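Local coordinates for protein NanS-p (Escherichia phage vB_EcoP_24B, PDB 6YP6) that probably binds carbohydrate as a beta-sandwich part of a phage-encoded carbohydrate esterase, NanS-p, that is thought to act on sialic acids, at residues A[117-130]-A[136-148]. Numbering follows the deposited sequence.
Sequences FYIQTDAKDLNVMY and ATNNLKLGTFGAF
Val128 faces both Leu142 and Gly143 in a classic beta bulge, set in the antiparallel hairpin of strands 125-130 and 140-147, the latter an outermost strand of its sheet. Val128 N gives a nearly straight bond to Gly143 O (2.9 Å, 176°), while Val128 O takes Leu142 N at 2.8 Å and Gly143 N only weakly. Leu140 O accepts Tyr130 N beyond the bulge. Toward the other end Leu126 N bonds to Gly146 O and Phe148 N to Lys124 O. Leu126 O receives Phe145 N at 2.9 Å; the Thr144 hydroxyl lies within bonding reach of both Leu126 O and Asn127 OD1, and also accepts Gly146 N in an ST turn.

Beside the face of Asn127, Met129, Lys141 and Thr144, the loop residue Asp122 makes an Asx turn: OD1 accepts Lys124 N and Asp125 N from opposite sides of the carboxylate plane, and Asn127 ND2 comes to OD2 from above that plane. Lys141, extended until a bend at chi3 (-80°), runs past the Met129 sulfur and brings NZ to two waters, one of which bridges it to Asp122 OD2; the direct separation, NZ to OD2, is 4.1 Å. On the opposite face, Leu126 CD2 touches Phe145 CD1 and Val128 CG2 closes on Phe145 CE1, with Phe77 and His153 of the facing sheet beyond. The Tyr130 hydroxyl bonds to Thr182 N. At the hairpin's loop end Asn139 OD1 accepts Ala133 N, and its ND2, with the acceptor close to the amide plane, donates to Tyr118 OH at 3.0 Å and 166°.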
ATOM      1  N   PHE A 117       1.272  -0.299   5.876  1.00  6.52           N
ATOM      2  CA  PHE A 117      -0.178  -0.278   5.908  1.00  6.65           C
ATOM      3  C   PHE A 117      -0.721  -1.533   5.251  1.00  7.01           C
ATOM      4  O   PHE A 117      -0.280  -1.892   4.159  1.00  8.31           O
ATOM      5  CB  PHE A 117      -0.702   0.950   5.149  1.00  7.17           C
ATOM      6  CG  PHE A 117      -0.050   2.246   5.559  1.00  7.48           C
ATOM      7  CD1 PHE A 117       0.085   2.577   6.889  1.00  7.87           C
ATOM      8  CD2 PHE A 117       0.458   3.112   4.611  1.00  7.88           C
ATOM      9  CE1 PHE A 117       0.707   3.776   7.271  1.00  8.69           C
ATOM     10  CE2 PHE A 117       1.059   4.302   4.977  1.00  8.16           C
ATOM     11  CZ  PHE A 117       1.188   4.630   6.301  1.00  8.45           C
ATOM     12  N   TYR A 118      -1.662  -2.210   5.903  1.00  6.51           N
ATOM     13  CA  TYR A 118      -2.204  -3.433   5.337  1.00  6.66           C
ATOM     14  C   TYR A 118      -3.720  -3.419   5.364  1.00  6.47           C
ATOM     15  O   TYR A 118      -4.365  -2.705   6.139  1.00  7.11           O
ATOM     16  CB  TYR A 118      -1.605  -4.689   6.000  1.00  7.16           C
ATOM     17  CG  TYR A 118      -1.912  -4.883   7.466  1.00  7.37           C
ATOM     18  CD1 TYR A 118      -1.143  -4.270   8.456  1.00  7.75           C
ATOM     19  CD2 TYR A 118      -2.954  -5.694   7.871  1.00  7.25           C
ATOM     20  CE1 TYR A 118      -1.425  -4.461   9.800  1.00  7.96           C
ATOM     21  CE2 TYR A 118      -3.240  -5.895   9.207  1.00  7.82           C
ATOM     22  CZ  TYR A 118      -2.474  -5.265  10.169  1.00  8.06           C
ATOM     23  OH  TYR A 118      -2.725  -5.408  11.513  1.00  8.65           O
ATOM     24  N   ILE A 119      -4.265  -4.242   4.483  1.00  6.76           N
ATOM     25  CA  ILE A 119      -5.692  -4.325   4.227  1.00  6.44           C
ATOM     26  C   ILE A 119      -6.116  -5.759   4.537  1.00  6.75           C
ATOM     27  O   ILE A 119      -5.516  -6.715   4.028  1.00  6.85           O
ATOM     28  CB  ILE A 119      -6.003  -3.934   2.771  1.00  6.99           C
ATOM     29  CG1 ILE A 119      -5.555  -2.506   2.469  1.00  7.95           C
ATOM     30  CG2 ILE A 119      -7.485  -4.138   2.473  1.00  8.15           C
ATOM     31  CD1 ILE A 119      -5.580  -2.170   1.001  1.00  9.29           C
ATOM     32  N   GLN A 120      -7.132  -5.901   5.393  1.00  6.63           N
ATOM     33  CA  GLN A 120      -7.539  -7.176   5.965  1.00  6.99           C
ATOM     34  C   GLN A 120      -9.016  -7.074   6.306  1.00  7.10           C
ATOM     35  O   GLN A 120      -9.478  -6.005   6.703  1.00  7.59           O
ATOM     36  CB  GLN A 120      -6.733  -7.416   7.253  1.00  7.74           C
ATOM     37  CG  GLN A 120      -7.008  -8.723   7.970  1.00  8.18           C
ATOM     38  CD  GLN A 120      -6.411  -8.763   9.353  1.00  9.37           C
ATOM     39  OE1 GLN A 120      -6.211  -7.717   9.982  1.00 10.98           O
ATOM     40  NE2 GLN A 120      -6.132  -9.968   9.850  1.00  9.73           N
ATOM     41  N   THR A 121      -9.752  -8.178   6.197  1.00  6.99           N
ATOM     42  CA  THR A 121     -11.111  -8.186   6.714  1.00  7.67           C
ATOM     43  C   THR A 121     -11.124  -8.690   8.150  1.00  7.95           C
ATOM     44  O   THR A 121     -10.339  -9.559   8.527  1.00  8.94           O
ATOM     45  CB  THR A 121     -12.054  -9.055   5.878  1.00  7.54           C
ATOM     46  OG1 THR A 121     -11.506 -10.364   5.676  1.00  8.12           O
ATOM     47  CG2 THR A 121     -12.315  -8.447   4.533  1.00  8.09           C
ATOM     48  N   ASP A 122     -12.034  -8.132   8.954  1.00  8.30           N
ATOM     49  CA  ASP A 122     -12.465  -8.805  10.180  1.00  8.97           C
ATOM     50  C   ASP A 122     -13.596  -9.757   9.792  1.00  9.14           C
ATOM     51  O   ASP A 122     -13.546 -10.330   8.699  1.00 10.59           O
ATOM     52  CB  ASP A 122     -12.720  -7.807  11.315  1.00  9.30           C
ATOM     53  CG  ASP A 122     -13.724  -6.726  10.988  1.00  9.34           C
ATOM     54  OD1 ASP A 122     -14.633  -6.961  10.177  1.00  9.54           O
ATOM     55  OD2 ASP A 122     -13.613  -5.629  11.592  1.00 10.12           O
ATOM     56  N   ALA A 123     -14.590  -9.984  10.655  1.00  9.04           N
ATOM     57  CA  ALA A 123     -15.702 -10.853  10.271  1.00  9.69           C
ATOM     58  C   ALA A 123     -16.782 -10.124   9.488  1.00  8.96           C
ATOM     59  O   ALA A 123     -17.762 -10.756   9.080  1.00  9.78           O
ATOM     60  CB  ALA A 123     -16.310 -11.528  11.499  1.00 11.14           C
ATOM     61  N   LYS A 124     -16.624  -8.823   9.242  1.00  8.90           N
ATOM     62  CA  LYS A 124     -17.634  -8.092   8.497  1.00 10.39           C
ATOM     63  C   LYS A 124     -17.108  -7.020   7.553  1.00  9.06           C
ATOM     64  O   LYS A 124     -17.693  -6.832   6.486  1.00 10.17           O
ATOM     65  CB  LYS A 124     -18.726  -7.539   9.425  1.00 13.26           C
ATOM     66  CG  LYS A 124     -18.257  -6.530  10.464  1.00 15.42           C
ATOM     67  CD  LYS A 124     -19.389  -6.236  11.466  1.00 17.22           C
ATOM     68  CE  LYS A 124     -19.065  -5.044  12.360  1.00 18.99           C
ATOM     69  NZ  LYS A 124     -18.968  -3.772  11.595  1.00 20.44           N
ATOM     70  N   ASP A 125     -16.043  -6.317   7.921  1.00  8.63           N
ATOM     71  CA  ASP A 125     -15.616  -5.117   7.224  1.00  8.40           C
ATOM     72  C   ASP A 125     -14.230  -5.295   6.608  1.00  7.54           C
ATOM     73  O   ASP A 125     -13.422  -6.101   7.061  1.00  8.06           O
ATOM     74  CB  ASP A 125     -15.523  -3.935   8.199  1.00  9.34           C
ATOM     75  CG  ASP A 125     -16.862  -3.478   8.728  1.00 11.64           C
ATOM     76  OD1 ASP A 125     -17.879  -3.722   8.063  1.00 11.99           O
ATOM     77  OD2 ASP A 125     -16.869  -2.852   9.812  1.00 14.34           O
ATOM     78  N   LEU A 126     -13.942  -4.487   5.587  1.00  7.36           N
ATOM     79  CA  LEU A 126     -12.598  -4.379   5.027  1.00  7.14           C
ATOM     80  C   LEU A 126     -11.888  -3.220   5.721  1.00  7.20           C
ATOM     81  O   LEU A 126     -12.341  -2.072   5.642  1.00  8.07           O
ATOM     82  CB  LEU A 126     -12.650  -4.137   3.518  1.00  7.42           C
ATOM     83  CG  LEU A 126     -11.294  -4.194   2.814  1.00  7.97           C
ATOM     84  CD1 LEU A 126     -10.717  -5.597   2.863  1.00  8.44           C
ATOM     85  CD2 LEU A 126     -11.381  -3.705   1.378  1.00  9.17           C
ATOM     86  N   ASN A 127     -10.783  -3.507   6.400  1.00  7.46           N
ATOM     87  CA  ASN A 127     -10.090  -2.540   7.235  1.00  7.49           C
ATOM     88  C   ASN A 127      -8.714  -2.185   6.684  1.00  7.20           C
ATOM     89  O   ASN A 127      -8.069  -2.984   5.997  1.00  7.63           O
ATOM     90  CB  ASN A 127      -9.933  -3.119   8.637  1.00  8.63           C
ATOM     91  CG  ASN A 127     -11.258  -3.361   9.296  1.00  9.61           C
ATOM     92  OD1 ASN A 127     -12.224  -2.624   9.066  1.00 10.33           O
ATOM     93  ND2 ASN A 127     -11.328  -4.404  10.100  1.00 10.44           N
ATOM     94  N   VAL A 128      -8.282  -0.973   7.034  1.00  7.40           N
ATOM     95  CA  VAL A 128      -6.940  -0.473   6.773  1.00  7.38           C
ATOM     96  C   VAL A 128      -6.235  -0.353   8.117  1.00  6.77           C
ATOM     97  O   VAL A 128      -6.735   0.331   9.015  1.00  7.59           O
ATOM     98  CB  VAL A 128      -6.970   0.896   6.082  1.00 10.12           C
ATOM     99  CG1 VAL A 128      -5.555   1.339   5.765  1.00 10.64           C
ATOM    100  CG2 VAL A 128      -7.832   0.902   4.840  1.00 11.58           C
ATOM    101  N   MET A 129      -5.071  -0.996   8.251  1.00  6.97           N
ATOM    102  CA  MET A 129      -4.351  -1.119   9.502  1.00  7.45           C
ATOM    103  C   MET A 129      -2.928  -0.600   9.340  1.00  6.90           C
ATOM    104  O   MET A 129      -2.355  -0.650   8.255  1.00  7.26           O
ATOM    105  CB  MET A 129      -4.261  -2.607   9.897  1.00  7.78           C
ATOM    106  CG  MET A 129      -5.590  -3.320   9.989  1.00  8.61           C
ATOM    107  SD  MET A 129      -6.688  -2.735  11.296  1.00 10.59           S
ATOM    108  CE  MET A 129      -5.749  -3.141  12.751  1.00 11.85           C
ATOM    109  N   TYR A 130      -2.357  -0.131  10.448  1.00  6.93           N
ATOM    110  CA  TYR A 130      -0.974   0.332  10.514  1.00  7.02           C
ATOM    111  C   TYR A 130      -0.174  -0.658  11.337  1.00  7.25           C
ATOM    112  O   TYR A 130      -0.444  -0.840  12.530  1.00  8.19           O
ATOM    113  CB  TYR A 130      -0.937   1.728  11.140  1.00  7.55           C
ATOM    114  CG  TYR A 130       0.400   2.436  11.189  1.00  7.37           C
ATOM    115  CD1 TYR A 130       1.459   2.093  10.368  1.00  7.31           C
ATOM    116  CD2 TYR A 130       0.581   3.498  12.059  1.00  7.57           C
ATOM    117  CE1 TYR A 130       2.673   2.784  10.422  1.00  7.62           C
ATOM    118  CE2 TYR A 130       1.779   4.180  12.130  1.00  7.68           C
ATOM    119  CZ  TYR A 130       2.824   3.830  11.308  1.00  7.74           C
ATOM    120  OH  TYR A 130       4.016   4.515  11.402  1.00  8.55           O
ATOM    121  N   ALA A 136       0.053  -7.769  16.615  1.00  9.45           N
ATOM    122  CA  ALA A 136      -0.935  -7.145  15.747  1.00  9.93           C
ATOM    123  C   ALA A 136      -2.189  -6.722  16.492  1.00 10.33           C
ATOM    124  O   ALA A 136      -2.898  -5.828  16.020  1.00 10.56           O
ATOM    125  CB  ALA A 136      -1.316  -8.082  14.600  1.00 10.74           C
ATOM    126  N   THR A 137      -2.461  -7.334  17.643  1.00 11.13           N
ATOM    127  CA  THR A 137      -3.579  -6.904  18.472  1.00 12.59           C
ATOM    128  C   THR A 137      -3.443  -5.448  18.906  1.00 12.47           C
ATOM    129  O   THR A 137      -4.441  -4.831  19.296  1.00 14.39           O
ATOM    130  CB  THR A 137      -3.703  -7.825  19.694  1.00 15.28           C
ATOM    131  OG1 THR A 137      -2.466  -7.857  20.414  1.00 16.88           O
ATOM    132  CG2 THR A 137      -4.047  -9.239  19.257  1.00 16.66           C
ATOM    133  N   ASN A 138      -2.245  -4.872  18.817  1.00 11.13           N
ATOM    134  CA  ASN A 138      -2.025  -3.467  19.141  1.00 11.01           C
ATOM    135  C   ASN A 138      -1.768  -2.579  17.929  1.00 10.34           C
ATOM    136  O   ASN A 138      -1.531  -1.377  18.101  1.00 10.95           O
ATOM    137  CB  ASN A 138      -0.856  -3.341  20.118  1.00 12.22           C
ATOM    138  CG  ASN A 138      -1.161  -3.957  21.458  1.00 14.01           C
ATOM    139  OD1 ASN A 138      -2.292  -3.906  21.940  1.00 15.03           O
ATOM    140  ND2 ASN A 138      -0.158  -4.558  22.063  1.00 14.61           N
ATOM    141  N   ASN A 139      -1.805  -3.124  16.716  1.00  9.37           N
ATOM    142  CA  ASN A 139      -1.677  -2.282  15.535  1.00  9.34           C
ATOM    143  C   ASN A 139      -2.856  -1.314  15.464  1.00  9.74           C
ATOM    144  O   ASN A 139      -3.972  -1.627  15.890  1.00 11.52           O
ATOM    145  CB  ASN A 139      -1.665  -3.145  14.275  1.00  8.65           C
ATOM    146  CG  ASN A 139      -0.329  -3.813  14.029  1.00  8.22           C
ATOM    147  OD1 ASN A 139       0.693  -3.430  14.592  1.00  9.12           O
ATOM    148  ND2 ASN A 139      -0.342  -4.834  13.182  1.00  8.83           N
ATOM    149  N   LEU A 140      -2.600  -0.123  14.928  0.50 10.05           N
ATOM    150  CA  LEU A 140      -3.646   0.884  14.832  0.50 10.85           C
ATOM    151  C   LEU A 140      -4.582   0.551  13.679  0.50 10.03           C
ATOM    152  O   LEU A 140      -4.132   0.213  12.578  0.50 10.30           O
ATOM    153  CB  LEU A 140      -3.054   2.272  14.608  0.50 12.69           C
ATOM    154  CG  LEU A 140      -2.242   2.890  15.742  0.50 14.07           C
ATOM    155  CD1 LEU A 140      -1.889   4.322  15.376  0.50 14.78           C
ATOM    156  CD2 LEU A 140      -2.989   2.833  17.056  0.50 14.55           C
ATOM    157  N   LYS A 141      -5.881   0.666  13.931  1.00  9.44           N
ATOM    158  CA  LYS A 141      -6.868   0.621  12.859  1.00  9.18           C
ATOM    159  C   LYS A 141      -7.001   2.044  12.312  1.00  8.63           C
ATOM    160  O   LYS A 141      -7.394   2.967  13.036  1.00 10.47           O
ATOM    161  CB  LYS A 141      -8.210   0.081  13.331  1.00 10.96           C
ATOM    162  CG  LYS A 141      -9.241   0.047  12.202  1.00 13.03           C
ATOM    163  CD  LYS A 141     -10.629  -0.363  12.651  1.00 16.07           C
ATOM    164  CE  LYS A 141     -10.770  -1.853  12.815  1.00 18.03           C
ATOM    165  NZ  LYS A 141     -12.146  -2.191  13.295  1.00 18.90           N
ATOM    166  N   LEU A 142      -6.629   2.228  11.057  1.00  7.75           N
ATOM    167  CA  LEU A 142      -6.646   3.547  10.449  1.00  7.96           C
ATOM    168  C   LEU A 142      -8.013   3.925   9.910  1.00  8.60           C
ATOM    169  O   LEU A 142      -8.294   5.117   9.770  1.00  9.49           O
ATOM    170  CB  LEU A 142      -5.618   3.616   9.328  1.00  7.87           C
ATOM    171  CG  LEU A 142      -4.168   3.407   9.764  1.00  8.11           C
ATOM    172  CD1 LEU A 142      -3.249   3.547   8.565  1.00  9.08           C
ATOM    173  CD2 LEU A 142      -3.776   4.356  10.896  1.00  8.67           C
ATOM    174  N   GLY A 143      -8.845   2.952   9.581  1.00  8.95           N
ATOM    175  CA  GLY A 143     -10.167   3.206   9.048  1.00  9.05           C
ATOM    176  C   GLY A 143     -10.701   1.943   8.408  1.00  8.68           C
ATOM    177  O   GLY A 143     -10.078   0.887   8.450  1.00  8.59           O
ATOM    178  N   THR A 144     -11.881   2.084   7.818  1.00  8.67           N
ATOM    179  CA  THR A 144     -12.541   0.967   7.170  1.00  9.08           C
ATOM    180  C   THR A 144     -13.199   1.448   5.893  1.00  8.86           C
ATOM    181  O   THR A 144     -13.657   2.587   5.806  1.00  9.72           O
ATOM    182  CB  THR A 144     -13.576   0.319   8.107  1.00  9.97           C
ATOM    183  OG1 THR A 144     -14.161  -0.805   7.457  1.00 10.16           O
ATOM    184  CG2 THR A 144     -14.706   1.269   8.494  1.00 11.49           C
ATOM    185  N   PHE A 145     -13.280   0.550   4.915  1.00  9.05           N
ATOM    186  CA  PHE A 145     -14.084   0.755   3.721  1.00  9.85           C
ATOM    187  C   PHE A 145     -15.534   0.371   3.945  1.00 11.73           C
ATOM    188  O   PHE A 145     -16.341   0.501   3.024  1.00 14.98           O
ATOM    189  CB  PHE A 145     -13.531  -0.071   2.554  1.00  9.91           C
ATOM    190  CG  PHE A 145     -12.095   0.239   2.210  1.00 10.41           C
ATOM    191  CD1 PHE A 145     -11.071  -0.474   2.797  1.00 10.34           C
ATOM    192  CD2 PHE A 145     -11.763   1.224   1.289  1.00 11.50           C
ATOM    193  CE1 PHE A 145      -9.753  -0.221   2.502  1.00 11.74           C
ATOM    194  CE2 PHE A 145     -10.419   1.485   0.992  1.00 12.01           C
ATOM    195  CZ  PHE A 145      -9.428   0.763   1.611  1.00 12.07           C
ATOM    196  N   GLY A 146     -15.879  -0.088   5.141  1.00 10.74           N
ATOM    197  CA  GLY A 146     -17.213  -0.556   5.421  1.00 10.57           C
ATOM    198  C   GLY A 146     -17.354  -2.045   5.163  1.00  9.63           C
ATOM    199  O   GLY A 146     -16.370  -2.791   5.056  1.00  9.03           O
ATOM    200  N   ALA A 147     -18.610  -2.483   5.076  1.00  9.61           N
ATOM    201  CA  ALA A 147     -18.893  -3.893   4.869  1.00  9.76           C
ATOM    202  C   ALA A 147     -18.126  -4.391   3.652  1.00  8.93           C
ATOM    203  O   ALA A 147     -18.103  -3.748   2.604  1.00  9.67           O
ATOM    204  CB  ALA A 147     -20.390  -4.088   4.667  1.00 11.10           C
ATOM    205  N   PHE A 148     -17.514  -5.559   3.792  1.00  8.96           N
ATOM    206  CA  PHE A 148     -16.719  -6.112   2.710  1.00  9.08           C
ATOM    207  C   PHE A 148     -17.557  -6.309   1.455  1.00  8.89           C
ATOM    208  O   PHE A 148     -18.707  -6.750   1.513  1.00  9.49           O
ATOM    209  CB  PHE A 148     -16.142  -7.459   3.133  1.00  9.05           C
ATOM    210  CG  PHE A 148     -15.385  -8.153   2.048  1.00  9.25           C
ATOM    211  CD1 PHE A 148     -14.115  -7.739   1.705  1.00  9.06           C
ATOM    212  CD2 PHE A 148     -15.954  -9.201   1.352  1.00  9.91           C
ATOM    213  CE1 PHE A 148     -13.414  -8.374   0.706  1.00  9.70           C
ATOM    214  CE2 PHE A 148     -15.255  -9.843   0.354  1.00 10.37           C
ATOM    215  CZ  PHE A 148     -13.976  -9.433   0.025  1.00 10.13           C
TER
HETATM  216  O   HOH W   1     -11.976  -4.973  13.620  1.00 20.99           O
HETATM  217  O   HOH W   2     -14.117  -1.896  10.885  1.00 20.76           O